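Local coordinates for cytidine deaminase (Burkholderia pseudomallei, PDB 3DMO), which probably scavenges cytidine and 2'-deoxycytidine for UMP synthesis, catalysing their zinc-dependent hydrolytic deamination to uridine and 2'-deoxyuridine, at residues F80-V85 with T110-L115. Numbering follows the deposited sequence.
Sequences FAAIAV and TLEVVL
Strands 80-85 and 112-115 run in the same direction, their axes inclined by 20° and 4.7 Å apart at the closest point, with Ala82 in register with Glu112 and Val85 with Leu115. Three backbone hydrogen bonds fix this register in the parallel pattern. Ile83 bonds to the residues flanking its partner Val113: its N donates to Glu112 O at 3.0 Å, and its O accepts the nearly straight bond from Val114 N at 2.8 Å (177° at the hydrogen). Val85 N then donates to Val114 O. Ahead of this ladder, two residues, Ala81 and Ala82, stand against the single Val39 of strand 34-40, a classic beta bulge.

Side chains alternate between the two faces of the sheet. Ala82, Ala84, Glu112 and Val114 share one. There the extended Glu112 chain, its CG anti to the backbone N, brings OE1 to 3.6 Å from Ala82 CB, while OE1 itself is hydrogen-bonded to His6 NE2; helix 11-22 packs on Ala84 and Val114. On the face of Ile83, Val85, Val113 and Leu115, the CG2 branch of Ile83 does the touching, meeting CD2 of Leu111, in the loop just before the strand, at 3.8 Å as the two side chains pass at a slant. The other Leu111 methyl, CD1, reaches Phe80 CB at 3.8 Å. Val85 and Leu115 run alongside each other in the same direction, with Leu115 CD2 4.0 Å from Val85 CB.

Val85 also touches Glu63, the predicted proton donor, and its side chain lies about 8 Å from a bound zinc ion. Joined in sequence through helix 97-107, which carries zinc ligand Cys99, the two strands form the beta-alpha-beta crossover of the cytidine deaminase fold, with Val85, at their C-terminal end, close to the catalytic zinc site.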
ATOM      1  N   PHE A  80      23.579  -0.860  -0.524  1.00 20.55           N
ATOM      2  CA  PHE A  80      23.346  -2.185   0.062  1.00 20.34           C
ATOM      3  C   PHE A  80      24.058  -3.296  -0.702  1.00 20.50           C
ATOM      4  O   PHE A  80      24.036  -3.331  -1.935  1.00 21.02           O
ATOM      5  CB  PHE A  80      21.845  -2.450   0.207  1.00 20.36           C
ATOM      6  CG  PHE A  80      21.116  -1.304   0.837  1.00 19.94           C
ATOM      7  CD1 PHE A  80      20.306  -0.475   0.068  1.00 19.23           C
ATOM      8  CD2 PHE A  80      21.308  -1.006   2.182  1.00 21.38           C
ATOM      9  CE1 PHE A  80      19.661   0.618   0.649  1.00 20.52           C
ATOM     10  CE2 PHE A  80      20.668   0.083   2.774  1.00 20.97           C
ATOM     11  CZ  PHE A  80      19.841   0.895   1.999  1.00 20.30           C
ATOM     12  N   ALA A  81      24.716  -4.174   0.047  1.00 20.36           N
ATOM     13  CA  ALA A  81      25.450  -5.296  -0.533  1.00 20.58           C
ATOM     14  C   ALA A  81      24.557  -6.518  -0.757  1.00 20.12           C
ATOM     15  O   ALA A  81      24.619  -7.159  -1.808  1.00 20.75           O
ATOM     16  CB  ALA A  81      26.617  -5.664   0.363  1.00 20.69           C
ATOM     17  N   ALA A  82      23.738  -6.843   0.240  1.00 19.55           N
ATOM     18  CA  ALA A  82      22.922  -8.059   0.211  1.00 18.86           C
ATOM     19  C   ALA A  82      21.760  -7.971   1.184  1.00 18.86           C
ATOM     20  O   ALA A  82      21.836  -7.271   2.212  1.00 18.88           O
ATOM     21  CB  ALA A  82      23.777  -9.293   0.547  1.00 18.81           C
ATOM     22  N   ILE A  83      20.698  -8.710   0.866  1.00 18.24           N
ATOM     23  CA  ILE A  83      19.575  -8.911   1.776  1.00 18.24           C
ATOM     24  C   ILE A  83      19.232 -10.403   1.844  1.00 17.98           C
ATOM     25  O   ILE A  83      19.205 -11.076   0.816  1.00 18.56           O
ATOM     26  CB  ILE A  83      18.340  -8.042   1.366  1.00 18.43           C
ATOM     27  CG1 ILE A  83      17.263  -8.048   2.463  1.00 18.61           C
ATOM     28  CG2 ILE A  83      17.804  -8.437  -0.008  1.00 19.13           C
ATOM     29  CD1 ILE A  83      16.140  -7.032   2.217  1.00 18.80           C
ATOM     30  N   ALA A  84      19.052 -10.926   3.060  1.00 17.75           N
ATOM     31  CA  ALA A  84      18.543 -12.295   3.263  1.00 16.93           C
ATOM     32  C   ALA A  84      17.099 -12.221   3.732  1.00 17.19           C
ATOM     33  O   ALA A  84      16.756 -11.347   4.524  1.00 17.26           O
ATOM     34  CB  ALA A  84      19.391 -13.047   4.301  1.00 16.94           C
ATOM     35  N   VAL A  85      16.250 -13.123   3.233  1.00 17.35           N
ATOM     36  CA  VAL A  85      14.831 -13.168   3.619  1.00 17.12           C
ATOM     37  C   VAL A  85      14.490 -14.617   4.002  1.00 17.27           C
ATOM     38  O   VAL A  85      14.896 -15.558   3.303  1.00 16.78           O
ATOM     39  CB  VAL A  85      13.897 -12.690   2.463  1.00 17.03           C
ATOM     40  CG1 VAL A  85      12.467 -12.404   2.981  1.00 17.00           C
ATOM     41  CG2 VAL A  85      14.474 -11.457   1.773  1.00 17.76           C
ATOM     42  N   THR A 110      21.253  -4.943  -9.277  1.00 22.12           N
ATOM     43  CA  THR A 110      22.358  -5.824  -8.886  1.00 22.53           C
ATOM     44  C   THR A 110      22.380  -6.241  -7.413  1.00 22.35           C
ATOM     45  O   THR A 110      23.265  -6.993  -7.010  1.00 22.79           O
ATOM     46  CB  THR A 110      23.734  -5.205  -9.260  1.00 22.86           C
ATOM     47  OG1 THR A 110      23.816  -3.882  -8.723  1.00 24.25           O
ATOM     48  CG2 THR A 110      23.899  -5.146 -10.782  1.00 23.80           C
ATOM     49  N   LEU A 111      21.432  -5.762  -6.601  1.00 22.02           N
ATOM     50  CA  LEU A 111      21.399  -6.176  -5.193  1.00 21.58           C
ATOM     51  C   LEU A 111      21.303  -7.700  -5.086  1.00 21.41           C
ATOM     52  O   LEU A 111      20.443  -8.306  -5.713  1.00 21.24           O
ATOM     53  CB  LEU A 111      20.227  -5.531  -4.440  1.00 21.59           C
ATOM     54  CG  LEU A 111      20.022  -5.989  -2.990  1.00 21.67           C
ATOM     55  CD1 LEU A 111      21.059  -5.389  -2.075  1.00 22.42           C
ATOM     56  CD2 LEU A 111      18.613  -5.674  -2.491  1.00 22.44           C
ATOM     57  N   GLU A 112      22.189  -8.299  -4.292  1.00 21.58           N
ATOM     58  CA  GLU A 112      22.178  -9.742  -4.060  1.00 22.17           C
ATOM     59  C   GLU A 112      21.066 -10.081  -3.077  1.00 21.05           C
ATOM     60  O   GLU A 112      20.962  -9.462  -2.020  1.00 20.67           O
ATOM     61  CB  GLU A 112      23.533 -10.214  -3.523  1.00 22.40           C
ATOM     62  CG  GLU A 112      23.616 -11.712  -3.259  1.00 24.33           C
ATOM     63  CD  GLU A 112      24.976 -12.146  -2.728  1.00 25.71           C
ATOM     64  OE1 GLU A 112      25.377 -11.677  -1.644  1.00 31.11           O
ATOM     65  OE2 GLU A 112      25.639 -12.975  -3.390  1.00 31.22           O
ATOM     66  N   VAL A 113      20.235 -11.055  -3.441  1.00 20.01           N
ATOM     67  CA  VAL A 113      19.087 -11.444  -2.636  1.00 19.67           C
ATOM     68  C   VAL A 113      19.230 -12.929  -2.276  1.00 19.41           C
ATOM     69  O   VAL A 113      19.270 -13.786  -3.159  1.00 19.85           O
ATOM     70  CB  VAL A 113      17.757 -11.176  -3.398  1.00 19.34           C
ATOM     71  CG1 VAL A 113      16.564 -11.616  -2.568  1.00 19.57           C
ATOM     72  CG2 VAL A 113      17.633  -9.693  -3.774  1.00 19.51           C
ATOM     73  N   VAL A 114      19.350 -13.212  -0.982  1.00 19.25           N
ATOM     74  CA  VAL A 114      19.516 -14.571  -0.467  1.00 19.42           C
ATOM     75  C   VAL A 114      18.184 -15.027   0.139  1.00 19.04           C
ATOM     76  O   VAL A 114      17.759 -14.504   1.172  1.00 18.66           O
ATOM     77  CB  VAL A 114      20.632 -14.640   0.631  1.00 19.20           C
ATOM     78  CG1 VAL A 114      20.814 -16.070   1.135  1.00 20.09           C
ATOM     79  CG2 VAL A 114      21.960 -14.059   0.118  1.00 20.26           C
ATOM     80  N   LEU A 115      17.529 -15.984  -0.515  1.00 19.33           N
ATOM     81  CA  LEU A 115      16.208 -16.451  -0.079  1.00 19.45           C
ATOM     82  C   LEU A 115      16.329 -17.805   0.589  1.00 19.99           C
ATOM     83  O   LEU A 115      17.016 -18.688   0.083  1.00 19.94           O
ATOM     84  CB  LEU A 115      15.254 -16.544  -1.271  1.00 19.36           C
ATOM     85  CG  LEU A 115      15.089 -15.249  -2.052  1.00 18.83           C
ATOM     86  CD1 LEU A 115      14.293 -15.524  -3.321  1.00 18.85           C
ATOM     87  CD2 LEU A 115      14.448 -14.165  -1.165  1.00 17.21           C
TER